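Long-range contacts in periplasmic binding protein/LacI transcriptional regulator (Brachyspira murdochii, PDB 4KQC), which probably binds a carbohydrate, acting as the solute-binding component of an ABC transporter in the bacterial solute-binding protein 2 family: residues W19-D24 and Q271-I276; I87-F92 and G103-T108; R131-T136 and D172-G177; K142-Q147 and Q182-T187; R218-V223 and N262-G267. All coordinates share one frame; numbering follows the deposited sequence. Where two conformers were deposited one is given.

Contact 1: residues W19-D24 and Q271-I276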
# COMPACT_ATOMS: atom_id res chain seq x y z
N TRP A 19 10.50 -4.16 -3.47
CA TRP A 19 10.60 -5.58 -3.72
C TRP A 19 12.02 -6.15 -3.59
O TRP A 19 12.18 -7.36 -3.33
CB TRP A 19 9.93 -5.96 -5.08
CG TRP A 19 8.47 -5.85 -4.94
CD1 TRP A 19 7.71 -4.77 -5.17
CD2 TRP A 19 7.60 -6.84 -4.41
NE1 TRP A 19 6.40 -5.02 -4.85
CE2 TRP A 19 6.31 -6.29 -4.37
CE3 TRP A 19 7.78 -8.16 -4.02
CZ2 TRP A 19 5.21 -7.00 -3.91
CZ3 TRP A 19 6.64 -8.85 -3.57
CH2 TRP A 19 5.40 -8.25 -3.53
N VAL A 20 13.05 -5.29 -3.66
CA VAL A 20 14.40 -5.71 -3.35
C VAL A 20 14.49 -6.09 -1.85
O VAL A 20 15.05 -7.12 -1.43
CB VAL A 20 15.37 -4.59 -3.70
CG1 VAL A 20 16.78 -4.90 -3.27
CG2 VAL A 20 15.33 -4.37 -5.20
N THR A 21 13.83 -5.26 -1.04
CA THR A 21 13.82 -5.55 0.37
C THR A 21 12.97 -6.81 0.76
O THR A 21 13.36 -7.59 1.64
CB THR A 21 13.34 -4.33 1.16
OG1 THR A 21 14.19 -3.21 0.80
CG2 THR A 21 13.41 -4.63 2.62
N VAL A 22 11.87 -7.01 0.07
CA VAL A 22 11.07 -8.18 0.25
C VAL A 22 11.94 -9.39 -0.09
O VAL A 22 11.89 -10.38 0.63
CB VAL A 22 9.82 -8.20 -0.65
CG1 VAL A 22 9.07 -9.51 -0.54
CG2 VAL A 22 8.88 -7.02 -0.35
N ARG A 23 12.65 -9.33 -1.21
CA ARG A 23 13.53 -10.44 -1.58
C ARG A 23 14.53 -10.73 -0.51
O ARG A 23 14.78 -11.92 -0.21
CB ARG A 23 14.23 -10.27 -2.93
CG ARG A 23 15.08 -11.46 -3.35
CD ARG A 23 15.56 -11.34 -4.78
NE ARG A 23 16.48 -10.24 -4.98
CZ ARG A 23 17.15 -9.98 -6.09
NH1 ARG A 23 16.96 -10.70 -7.19
NH2 ARG A 23 18.04 -8.99 -6.10
N ASP A 24 15.12 -9.69 0.07
CA ASP A 24 16.09 -9.91 1.15
C ASP A 24 15.47 -10.71 2.31
O ASP A 24 16.15 -11.63 2.86
CB ASP A 24 16.59 -8.59 1.74
CG ASP A 24 17.46 -7.78 0.76
OD1 ASP A 24 18.09 -8.38 -0.15
OD2 ASP A 24 17.51 -6.54 0.96
N GLN A 271 4.99 0.28 5.03
CA GLN A 271 4.94 -1.14 5.34
C GLN A 271 6.30 -1.66 5.80
O GLN A 271 7.22 -0.91 5.96
CB GLN A 271 4.47 -1.92 4.11
CG GLN A 271 3.20 -1.44 3.39
CD GLN A 271 2.87 -2.31 2.20
OE1 GLN A 271 2.54 -3.51 2.39
NE2 GLN A 271 2.98 -1.80 1.02
N ASP A 272 6.41 -2.97 6.05
CA ASP A 272 7.68 -3.61 6.50
C ASP A 272 8.02 -4.71 5.47
O ASP A 272 7.70 -5.90 5.68
CB ASP A 272 7.50 -4.20 7.89
CG ASP A 272 8.79 -4.77 8.48
OD1 ASP A 272 9.85 -4.94 7.82
OD2 ASP A 272 8.83 -5.06 9.73
N PRO A 273 8.58 -4.29 4.32
CA PRO A 273 8.81 -5.25 3.23
C PRO A 273 9.69 -6.43 3.60
O PRO A 273 9.39 -7.58 3.22
CB PRO A 273 9.44 -4.39 2.13
CG PRO A 273 9.95 -3.15 2.83
CD PRO A 273 8.96 -2.91 3.93
N TYR A 274 10.73 -6.22 4.41
CA TYR A 274 11.54 -7.35 4.81
C TYR A 274 10.74 -8.43 5.53
O TYR A 274 10.87 -9.63 5.26
CB TYR A 274 12.68 -6.88 5.69
CG TYR A 274 13.65 -7.96 6.03
CD1 TYR A 274 13.40 -8.81 7.11
CD2 TYR A 274 14.87 -8.05 5.37
CE1 TYR A 274 14.37 -9.78 7.48
CE2 TYR A 274 15.83 -8.99 5.73
CZ TYR A 274 15.56 -9.85 6.79
OH TYR A 274 16.46 -10.84 7.22
N SER A 275 9.91 -8.01 6.47
CA SER A 275 9.05 -8.92 7.18
C SER A 275 8.03 -9.61 6.31
O SER A 275 7.73 -10.78 6.52
CB SER A 275 8.32 -8.20 8.31
OG SER A 275 7.69 -9.15 9.16
N ILE A 276 7.50 -8.88 5.34
CA ILE A 276 6.58 -9.48 4.37
C ILE A 276 7.27 -10.63 3.69
O ILE A 276 6.74 -11.72 3.61
CB ILE A 276 6.08 -8.44 3.39
CG1 ILE A 276 5.13 -7.47 4.11
CG2 ILE A 276 5.39 -9.07 2.22
CD1 ILE A 276 4.81 -6.20 3.34
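Val-22 and Thr-21 of helix 18-33 press against Pro-273 and Tyr-274, which begin helix 273-288. The inner part is tight: the CA atoms of Val-22 and Tyr-274 are only 4.7 Å apart. Val-22 CG2 meets Pro-273 CB at 3.7 Å, the two side chains crossing at about a right angle, and Val-22 CA makes a CA-H...O contact of 3.5 Å with Pro-273 O. Valine suits this place because its short, branched side chain also packs on Phe-39 and Phe-92. Thr-21 turns its methyl inward: with CG2 anti to the backbone N, that atom lies 3.8 Å from Pro-273 CG and 3.6 Å from Tyr-274 N. Proline is well suited to a helix's first turn, where no N-H is needed for the helix, and Asp-272 caps that turn through a weak bond from Ser-275 N to OD1. The outer side is looser. There Asp-24 C lies oblique to the ring of exposed Tyr-274, 3.8 Å from CE2. Apolar side-chain groups, with some backbone atoms, thus carry this helix-to-helix contact, which implies cohesion by shape and burial, with Pro-273 O drawn in through its CA-H...O contact and Tyr-274 and Asp-24 on the exposed side.

Contact 2: residues I87-F92 and G103-T108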
# COMPACT_ATOMS: atom_id res chain seq x y z
N ILE A 87 -0.50 -28.41 -4.08
CA ILE A 87 0.67 -27.58 -3.67
C ILE A 87 0.22 -26.53 -2.64
O ILE A 87 -0.68 -25.76 -2.93
CB ILE A 87 1.30 -26.91 -4.87
CG1 ILE A 87 1.85 -27.94 -5.90
CG2 ILE A 87 2.43 -25.99 -4.43
CD1 ILE A 87 2.11 -27.32 -7.28
N PRO A 88 0.82 -26.48 -1.47
CA PRO A 88 0.44 -25.45 -0.53
C PRO A 88 0.69 -24.05 -1.09
O PRO A 88 1.76 -23.78 -1.63
CB PRO A 88 1.35 -25.70 0.66
CG PRO A 88 1.72 -27.14 0.56
CD PRO A 88 1.69 -27.50 -0.87
N LEU A 89 -0.32 -23.20 -0.95
CA LEU A 89 -0.32 -21.86 -1.52
C LEU A 89 -0.45 -20.82 -0.40
O LEU A 89 -1.41 -20.86 0.36
CB LEU A 89 -1.46 -21.71 -2.56
CG LEU A 89 -1.58 -20.37 -3.23
CD1 LEU A 89 -0.32 -19.95 -4.03
CD2 LEU A 89 -2.84 -20.36 -4.08
N ILE A 90 0.47 -19.87 -0.40
CA ILE A 90 0.53 -18.76 0.57
C ILE A 90 0.41 -17.50 -0.23
O ILE A 90 1.13 -17.33 -1.24
CB ILE A 90 1.88 -18.79 1.31
CG1 ILE A 90 2.08 -20.09 2.10
CG2 ILE A 90 2.13 -17.56 2.19
CD1 ILE A 90 0.95 -20.42 3.04
N GLY A 91 -0.43 -16.57 0.19
CA GLY A 91 -0.35 -15.21 -0.37
C GLY A 91 0.65 -14.34 0.41
O GLY A 91 0.89 -14.53 1.64
N PHE A 92 1.19 -13.33 -0.25
CA PHE A 92 1.94 -12.33 0.44
C PHE A 92 1.77 -10.96 -0.16
O PHE A 92 1.40 -10.84 -1.31
CB PHE A 92 3.39 -12.75 0.69
CG PHE A 92 4.28 -12.71 -0.51
CD1 PHE A 92 4.08 -13.58 -1.52
CD2 PHE A 92 5.34 -11.83 -0.59
CE1 PHE A 92 4.91 -13.60 -2.61
CE2 PHE A 92 6.19 -11.83 -1.67
CZ PHE A 92 5.96 -12.72 -2.72
N GLY A 103 -10.59 -21.25 -2.34
CA GLY A 103 -10.34 -22.10 -1.19
C GLY A 103 -8.95 -22.63 -1.08
O GLY A 103 -8.76 -23.56 -0.33
N ALA A 104 -8.04 -22.17 -1.94
CA ALA A 104 -6.69 -22.77 -2.01
C ALA A 104 -5.63 -22.00 -1.20
O ALA A 104 -4.50 -22.52 -1.03
CB ALA A 104 -6.28 -22.90 -3.45
N VAL A 105 -5.95 -20.80 -0.75
CA VAL A 105 -4.95 -19.99 -0.11
C VAL A 105 -4.97 -20.31 1.41
O VAL A 105 -5.92 -19.98 2.08
CB VAL A 105 -5.14 -18.48 -0.38
CG1 VAL A 105 -4.09 -17.68 0.41
CG2 VAL A 105 -5.11 -18.22 -1.87
N LEU A 106 -3.89 -20.89 1.91
CA LEU A 106 -3.84 -21.30 3.29
C LEU A 106 -3.69 -20.18 4.32
O LEU A 106 -4.22 -20.29 5.45
CB LEU A 106 -2.72 -22.32 3.47
CG LEU A 106 -2.86 -23.69 2.81
CD1 LEU A 106 -1.54 -24.44 2.86
CD2 LEU A 106 -3.90 -24.50 3.55
N ALA A 107 -2.92 -19.17 3.94
CA ALA A 107 -2.55 -18.06 4.78
C ALA A 107 -1.87 -17.03 3.90
O ALA A 107 -1.40 -17.36 2.79
CB ALA A 107 -1.64 -18.51 5.88
N THR A 108 -1.83 -15.79 4.41
CA THR A 108 -1.21 -14.65 3.72
C THR A 108 -0.40 -13.88 4.75
O THR A 108 -0.82 -13.73 5.93
CB THR A 108 -2.30 -13.77 3.11
OG1 THR A 108 -3.00 -14.53 2.11
CG2 THR A 108 -1.79 -12.54 2.50
O HOH W 1 -3.09 -24.60 -0.63
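Leu-89, Gly-91 and Leu-106 bury the most surface where strand segments 89-92 and 105-108 run parallel at 32°. Leu-89 works through both backbone and side chain. Its O takes the N-H of Leu-106 at 2.9 Å, the donor lying nearly along the C=O axis. Its CG is anti to the backbone N; beyond it CD2 lies 3.8 Å from Val-105 CG2, and the side chain's other neighbours include Ile-82 of helix 76-84. A branched apolar chain fits this layer between sheet and helix. A water also joins Leu-89 N to Ala-104 O. Leu-106 sends CD1 to Pro-88 CB (3.8 Å), while its CB faces Ile-90 CD1; the Ile-90 side chain also packs on Leu-283 and Ala-284 of helix 273-288. Gly-91 N donates to Ala-107 O at 2.9 Å, and Gly-91 O meets Thr-108 CA at 3.0 Å in a CA-H...O contact. Having no CB, Gly-91 allows Thr-108 to come so near that OG1 lies 3.7 Å from Gly-91 CA. The nearest CA atoms pair Leu-89 with Val-105 but Ile-90 with Ala-107, Leu-106 between them having near-helical backbone angles. Two backbone bonds thus join the segments, that of Leu-106 straighter (164°) than that of Gly-91 (145°), and Gly-91 bonds on to Ala-109. Consistent with the irregular register, the buried Ala-107 N has no partner in the model.

Contact 3: residues R131-T136 and D172-G177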
# COMPACT_ATOMS: atom_id res chain seq x y z
N ARG A 131 -9.38 23.26 12.68
CA ARG A 131 -9.73 23.85 11.38
C ARG A 131 -11.11 23.46 10.86
O ARG A 131 -11.87 24.31 10.34
CB ARG A 131 -8.61 23.69 10.36
CG ARG A 131 -7.44 24.60 10.68
CD ARG A 131 -6.19 24.09 9.96
NE ARG A 131 -6.30 24.36 8.52
CZ ARG A 131 -5.40 24.03 7.59
NH1 ARG A 131 -5.62 24.39 6.35
NH2 ARG A 131 -4.29 23.32 7.90
N ILE A 132 -11.49 22.21 11.02
CA ILE A 132 -12.80 21.73 10.61
C ILE A 132 -13.92 22.39 11.42
O ILE A 132 -14.96 22.67 10.87
CB ILE A 132 -12.89 20.20 10.76
CG1 ILE A 132 -12.02 19.53 9.69
CG2 ILE A 132 -14.34 19.71 10.63
CD1 ILE A 132 -11.67 18.06 9.98
N ALA A 133 -13.69 22.62 12.71
CA ALA A 133 -14.71 23.20 13.58
C ALA A 133 -15.20 24.58 13.12
O ALA A 133 -16.35 24.94 13.41
CB ALA A 133 -14.18 23.27 14.98
N ALA A 134 -14.36 25.31 12.40
CA ALA A 134 -14.73 26.55 11.70
C ALA A 134 -15.72 26.47 10.56
O ALA A 134 -16.26 27.51 10.13
CB ALA A 134 -13.49 27.30 11.23
N PHE A 135 -15.94 25.29 10.00
CA PHE A 135 -16.88 25.10 8.91
C PHE A 135 -18.28 24.86 9.44
O PHE A 135 -18.51 24.89 10.67
CB PHE A 135 -16.37 24.01 7.96
CG PHE A 135 -15.19 24.47 7.20
CD1 PHE A 135 -13.95 24.44 7.76
CD2 PHE A 135 -15.33 24.94 5.90
CE1 PHE A 135 -12.84 24.92 7.07
CE2 PHE A 135 -14.24 25.42 5.21
CZ PHE A 135 -12.97 25.38 5.80
N THR A 136 -19.21 24.69 8.53
CA THR A 136 -20.61 24.51 8.91
C THR A 136 -21.26 23.45 8.10
O THR A 136 -20.74 22.99 7.08
CB THR A 136 -21.41 25.82 8.71
OG1 THR A 136 -21.42 26.20 7.31
CG2 THR A 136 -20.85 26.96 9.52
N ASP A 172 -16.58 13.63 17.90
CA ASP A 172 -16.23 14.93 18.46
C ASP A 172 -17.33 15.85 18.05
O ASP A 172 -17.50 16.13 16.90
CB ASP A 172 -14.91 15.39 17.84
CG ASP A 172 -14.40 16.70 18.34
OD1 ASP A 172 -15.18 17.51 18.88
OD2 ASP A 172 -13.14 16.96 18.16
N ALA A 173 -18.14 16.34 18.99
CA ALA A 173 -19.26 17.23 18.64
C ALA A 173 -18.80 18.55 17.97
O ALA A 173 -19.58 19.22 17.27
CB ALA A 173 -20.15 17.46 19.88
N ALA A 174 -17.54 18.96 18.15
CA ALA A 174 -17.10 20.21 17.54
C ALA A 174 -16.90 20.04 16.01
O ALA A 174 -16.88 21.02 15.29
CB ALA A 174 -15.84 20.71 18.18
N THR A 175 -16.71 18.81 15.57
CA THR A 175 -16.48 18.51 14.15
C THR A 175 -17.64 17.86 13.44
O THR A 175 -17.72 17.92 12.21
CB THR A 175 -15.18 17.68 13.95
OG1 THR A 175 -15.23 16.49 14.69
CG2 THR A 175 -13.92 18.46 14.33
N ALA A 176 -18.51 17.21 14.20
CA ALA A 176 -19.58 16.39 13.58
C ALA A 176 -20.46 17.25 12.70
O ALA A 176 -20.78 18.36 13.01
CB ALA A 176 -20.35 15.66 14.63
N GLY A 177 -20.81 16.73 11.53
CA GLY A 177 -21.61 17.48 10.62
C GLY A 177 -20.94 18.57 9.78
O GLY A 177 -21.59 19.20 8.96
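The backbones draw closest where Ala-133 of helix 113-133 faces Thr-175, CA to CA 5.0 Å, and Ala-133 CA makes a CA-H...O contact with Ala-174 O at 3.5 Å. Beside this approach, Ile-132 points its CB toward the loop and meets Thr-175 methyl to methyl, CG2 to CG2 at 3.9 Å. Thr-175 is turned for both its roles: OG1 occupies the crowded position between backbone N and carbonyl carbon (chi1 57°), where it bonds to Ala-169 O, while CG2, anti to the carbonyl carbon, serves the isoleucine. A small residue suits position 133, for its CB is already 3.5 Å from Ala-174 O. The loop keeps its own shape. Asp-172 forms an Asx turn, OD1 accepting from Ala-174 N at 2.9 Å from above the carboxylate plane, and its backbone O receives the N-H groups of both Thr-175 and Ala-176. At the backbone angles of Gly-177 a CB would jam against the carbonyl O of Ala-176, which calls for glycine. Lys-178 NZ then bonds to Ala-133 O and to Ala-174 O, one from each segment. The direct contact is thus a small apolar patch, and the polar join across it is a shared ammonium group, whose positive charge would be expected to be stabilised by the two carbonyl oxygens.

Contact 4: residues K142-Q147 and Q182-T187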
# COMPACT_ATOMS: atom_id res chain seq x y z
N LYS A 142 -13.69 19.98 3.40
CA LYS A 142 -13.48 18.84 2.52
C LYS A 142 -12.12 18.20 2.72
O LYS A 142 -11.13 18.89 2.81
CB LYS A 142 -13.62 19.29 1.06
CG LYS A 142 -14.88 20.06 0.73
CD LYS A 142 -16.12 19.24 1.07
CE LYS A 142 -17.34 19.72 0.29
NZ LYS A 142 -17.74 21.10 0.67
N ILE A 143 -12.12 16.89 2.80
CA ILE A 143 -10.90 16.08 2.78
C ILE A 143 -10.99 15.09 1.59
O ILE A 143 -11.96 14.33 1.47
CB ILE A 143 -10.70 15.32 4.08
CG1 ILE A 143 -10.57 16.32 5.27
CG2 ILE A 143 -9.47 14.43 3.98
CD1 ILE A 143 -11.84 16.56 6.07
N ALA A 144 -10.02 15.15 0.70
CA ALA A 144 -10.01 14.29 -0.48
C ALA A 144 -9.25 13.02 -0.19
O ALA A 144 -8.18 13.05 0.47
CB ALA A 144 -9.34 15.03 -1.60
N VAL A 145 -9.79 11.91 -0.65
CA VAL A 145 -9.13 10.61 -0.53
C VAL A 145 -8.83 10.15 -1.97
O VAL A 145 -9.76 9.85 -2.69
CB VAL A 145 -10.05 9.63 0.19
CG1 VAL A 145 -9.50 8.17 0.11
CG2 VAL A 145 -10.31 10.09 1.63
N LEU A 146 -7.57 10.05 -2.37
CA LEU A 146 -7.23 9.57 -3.70
C LEU A 146 -7.02 8.09 -3.53
O LEU A 146 -5.99 7.64 -2.98
CB LEU A 146 -5.97 10.26 -4.23
CG LEU A 146 -6.22 11.61 -4.91
CD1 LEU A 146 -6.72 11.42 -6.34
CD2 LEU A 146 -7.17 12.51 -4.14
N GLN A 147 -8.03 7.34 -3.96
CA GLN A 147 -8.05 5.90 -3.86
C GLN A 147 -7.45 5.29 -5.10
O GLN A 147 -7.88 5.65 -6.18
CB GLN A 147 -9.53 5.48 -3.72
CG GLN A 147 -9.76 3.99 -3.91
CD GLN A 147 -11.20 3.57 -3.68
OE1 GLN A 147 -11.97 4.30 -3.07
NE2 GLN A 147 -11.56 2.41 -4.19
N GLN A 182 -14.23 13.21 0.24
CA GLN A 182 -14.43 13.10 -1.18
C GLN A 182 -13.52 11.97 -1.68
O GLN A 182 -12.32 12.16 -1.73
CB GLN A 182 -14.06 14.40 -1.84
CG GLN A 182 -14.90 15.54 -1.33
CD GLN A 182 -14.54 16.84 -2.03
OE1 GLN A 182 -13.37 17.10 -2.32
NE2 GLN A 182 -15.55 17.65 -2.32
N VAL A 183 -14.10 10.84 -2.02
CA VAL A 183 -13.33 9.66 -2.40
C VAL A 183 -13.24 9.69 -3.94
O VAL A 183 -14.28 9.70 -4.64
CB VAL A 183 -13.94 8.35 -1.84
CG1 VAL A 183 -13.05 7.17 -2.24
CG2 VAL A 183 -14.05 8.48 -0.32
N ILE A 184 -12.03 9.80 -4.46
CA ILE A 184 -11.78 9.98 -5.89
C ILE A 184 -10.87 8.84 -6.35
O ILE A 184 -9.78 8.61 -5.79
CB ILE A 184 -11.06 11.33 -6.10
CG1 ILE A 184 -11.93 12.48 -5.65
CG2 ILE A 184 -10.65 11.50 -7.56
CD1 ILE A 184 -11.16 13.70 -5.21
N VAL A 185 -11.27 8.14 -7.41
CA VAL A 185 -10.44 7.10 -8.01
C VAL A 185 -10.05 7.59 -9.41
O VAL A 185 -10.91 7.75 -10.27
CB VAL A 185 -11.23 5.79 -8.16
CG1 VAL A 185 -10.34 4.71 -8.82
CG2 VAL A 185 -11.81 5.31 -6.84
N PRO A 186 -8.75 7.77 -9.65
CA PRO A 186 -8.40 8.16 -11.01
C PRO A 186 -8.65 7.03 -11.99
O PRO A 186 -8.60 5.85 -11.63
CB PRO A 186 -6.92 8.52 -10.92
CG PRO A 186 -6.71 8.83 -9.47
CD PRO A 186 -7.60 7.78 -8.77
N THR A 187 -8.85 7.36 -13.26
CA THR A 187 -9.28 6.34 -14.23
C THR A 187 -8.19 5.31 -14.48
O THR A 187 -8.47 4.16 -14.79
CB THR A 187 -9.82 6.98 -15.53
OG1 THR A 187 -10.42 5.95 -16.36
CG2 THR A 187 -8.74 7.75 -16.28
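Leu-146, in the conformer described, and Ile-184 lie side by side and point the same way, Leu-146 CD1 touching Ile-184 CG2 at 4.1 Å. Pro-186 comes to the same CD1 at about a right angle, its CG also 4.1 Å away. This face, which includes Ala-144, looks toward helix 191-199, where Ile-194 and Glu-197 touch Pro-186. On the other face Val-145 and Val-183 stand together, and Phe-161 of helix 152-171 packs on Val-145; branched residues suit strand 141-146, covered on both sides. Beyond them Gln-147 stretches out, extended past CG (chi2 176°), and crosses both valines of the neighbouring segment obliquely. Val-185 CG2 rests 3.7 Å from Gln-147 CD, and Gln-147 OE1 comes within 3.2 Å of Val-183 CG1, while NE2 bonds to Asp-149 O. At the opposite end the bent Lys-142 chain, again in the conformer described, crosses the amide of Gln-182, CE 3.8 Å from NE2; its ammonium group turns to Lys-140 O. Four backbone bonds hold the parallel ladder, among them Val-145 N to Gln-182 O at 2.8 Å and Ile-184 N to Val-145 O at 2.9 Å, both almost straight. In this beta-alpha-beta unit, joined through helix 152-171, the four regular bonds set the edge strand in register, and side chains on each face pack on helices 191-199 and 152-171.

Contact 5: residues R218-V223 and N262-G267. With NO3 (nitrate ion), chain F.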
# COMPACT_ATOMS: atom_id res chain seq x y z
N ARG A 218 3.07 10.51 -6.52
CA ARG A 218 3.73 11.06 -7.74
C ARG A 218 2.83 11.98 -8.52
O ARG A 218 3.26 13.03 -8.95
CB ARG A 218 4.25 9.96 -8.67
CG ARG A 218 5.53 9.26 -8.27
CD ARG A 218 6.18 8.63 -9.54
NE ARG A 218 5.27 7.76 -10.28
CZ ARG A 218 4.87 6.54 -9.89
NH1 ARG A 218 5.29 5.97 -8.75
NH2 ARG A 218 4.04 5.85 -10.66
N GLY A 219 1.58 11.59 -8.78
CA GLY A 219 0.63 12.41 -9.48
C GLY A 219 0.36 13.69 -8.77
O GLY A 219 0.26 14.77 -9.36
N PHE A 220 0.25 13.62 -7.43
CA PHE A 220 0.07 14.84 -6.66
C PHE A 220 1.24 15.82 -6.83
O PHE A 220 1.01 17.06 -6.94
CB PHE A 220 -0.14 14.46 -5.19
CG PHE A 220 0.01 15.59 -4.23
CD1 PHE A 220 -1.03 16.49 -4.01
CD2 PHE A 220 1.22 15.80 -3.59
CE1 PHE A 220 -0.87 17.53 -3.11
CE2 PHE A 220 1.37 16.88 -2.71
CZ PHE A 220 0.32 17.72 -2.49
N LEU A 221 2.46 15.26 -6.92
CA LEU A 221 3.67 16.04 -7.03
C LEU A 221 3.92 16.62 -8.41
O LEU A 221 4.82 17.44 -8.57
CB LEU A 221 4.85 15.22 -6.52
CG LEU A 221 4.86 14.92 -5.01
CD1 LEU A 221 5.81 13.79 -4.60
CD2 LEU A 221 5.11 16.16 -4.19
N VAL A 222 3.14 16.20 -9.41
CA VAL A 222 3.08 16.91 -10.71
C VAL A 222 2.50 18.29 -10.51
O VAL A 222 2.93 19.24 -11.20
CB VAL A 222 2.22 16.12 -11.68
CG1 VAL A 222 1.87 16.98 -12.91
CG2 VAL A 222 2.87 14.78 -12.01
N VAL A 223 1.55 18.41 -9.57
CA VAL A 223 0.75 19.65 -9.43
C VAL A 223 1.24 20.55 -8.29
O VAL A 223 1.26 21.81 -8.42
CB VAL A 223 -0.73 19.27 -9.15
CG1 VAL A 223 -1.62 20.47 -8.99
CG2 VAL A 223 -1.25 18.45 -10.31
N ASN A 262 10.91 18.06 2.30
CA ASN A 262 10.67 19.42 1.89
C ASN A 262 9.39 20.03 2.44
O ASN A 262 9.06 21.17 2.07
CB ASN A 262 10.55 19.44 0.35
CG ASN A 262 11.84 19.18 -0.36
OD1 ASN A 262 12.92 19.44 0.18
ND2 ASN A 262 11.75 18.67 -1.61
N GLY A 263 8.61 19.28 3.24
CA GLY A 263 7.43 19.80 3.88
C GLY A 263 6.14 19.89 3.08
O GLY A 263 5.16 20.48 3.53
N ILE A 264 6.14 19.31 1.86
CA ILE A 264 4.97 19.25 1.01
C ILE A 264 3.97 18.17 1.51
O ILE A 264 2.79 18.38 1.51
CB ILE A 264 5.38 18.99 -0.47
CG1 ILE A 264 6.33 20.10 -0.96
CG2 ILE A 264 4.13 18.91 -1.35
CD1 ILE A 264 7.14 19.71 -2.15
N ILE A 265 4.51 17.05 1.99
CA ILE A 265 3.71 15.96 2.52
C ILE A 265 4.07 15.87 3.99
O ILE A 265 5.27 15.84 4.33
CB ILE A 265 3.99 14.62 1.74
CG1 ILE A 265 3.54 14.76 0.31
CG2 ILE A 265 3.36 13.44 2.45
CD1 ILE A 265 3.86 13.55 -0.56
N GLN A 266 3.07 15.87 4.87
CA GLN A 266 3.32 15.93 6.31
C GLN A 266 3.86 14.62 6.84
O GLN A 266 4.63 14.61 7.79
CB GLN A 266 2.08 16.36 7.10
CG GLN A 266 1.59 17.76 6.77
CD GLN A 266 2.76 18.75 6.62
OE1 GLN A 266 3.10 19.23 5.51
NE2 GLN A 266 3.44 19.00 7.74
N GLY A 267 3.49 13.50 6.23
CA GLY A 267 3.91 12.20 6.74
C GLY A 267 3.18 11.15 5.93
O GLY A 267 2.20 11.49 5.21
N NO3 F . 15.00 16.95 -3.17
O1 NO3 F . 15.40 16.96 -2.01
O2 NO3 F . 15.52 16.04 -4.11
O3 NO3 F . 14.01 17.85 -3.58
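Phe-220 of helix 214-223 reaches across to Ile-264 and Ile-265, in the loop that follows helix 254-261. Its CB already points toward that loop; CG is anti to the backbone N (chi1 165°), and the ring beyond it meets the loop. Along the near side of the ring, CD2 is still 4.8 Å from Ile-264 CG2. CE2 is the atom that makes the contact, 3.7 Å from the same methyl, which lies at the ring's edge near its plane; it also has Ile-265 CG1 at 4.3 Å, obliquely placed. At the tip, CZ is 4.2 Å from Ile-264 CG2. A large apolar ring suits this buried place, meeting the isoleucine with its edge while the side chain also packs on the sheet and helix 191-199. Leu-221, the next residue, adds its two branches: CD2 touches Ile-264 CG2 at 4.1 Å, and CD1 approaches Ile-265 CD1 at 4.5 Å. Ile-264 CG2 is thus shared between the ring and a leucine methyl. Helix 254-261 ends in a Schellman motif, Gly-263 being the residue of positive phi (82°), which suits glycine. Just before it, Asn-262 ND2 donates a hydrogen bond of 3.1 Å to O3 of a nitrate ion, probably from the crystallisation liquor. The contact fills a buried layer beside the sheet: Phe-220 lies on Ile-209 and Leu-211 of strand 208-211 and on Val-198 of helix 191-199, Ile-265 also reaches Leu-211, and Ala-259 of helix 254-261 meets both Leu-221 and Ile-265.

Overall arrangement
From the N terminus, contact 1 opens first and closes last, its loop of 246 residues enclosing the other four. Contact 2 closes a short loop within the six-stranded parallel sheet, and Phe-92 joins it to contact 1 by packing on Trp-19, Val-22 and Ile-276. In the second lobe contacts 3 and 4 close overlapping loops of 35 and 34 residues; their segments alternate along the chain, and they touch through Ile-132 and Ile-143. Contact 5 follows in series, closing a loop of 38 residues in the same mixed-sheet lobe, its centre about 15 Å from that of contact 4. After strand 267-270, residues 271-276 return the chain to the first lobe, as in other two-lobed periplasmic binding proteins.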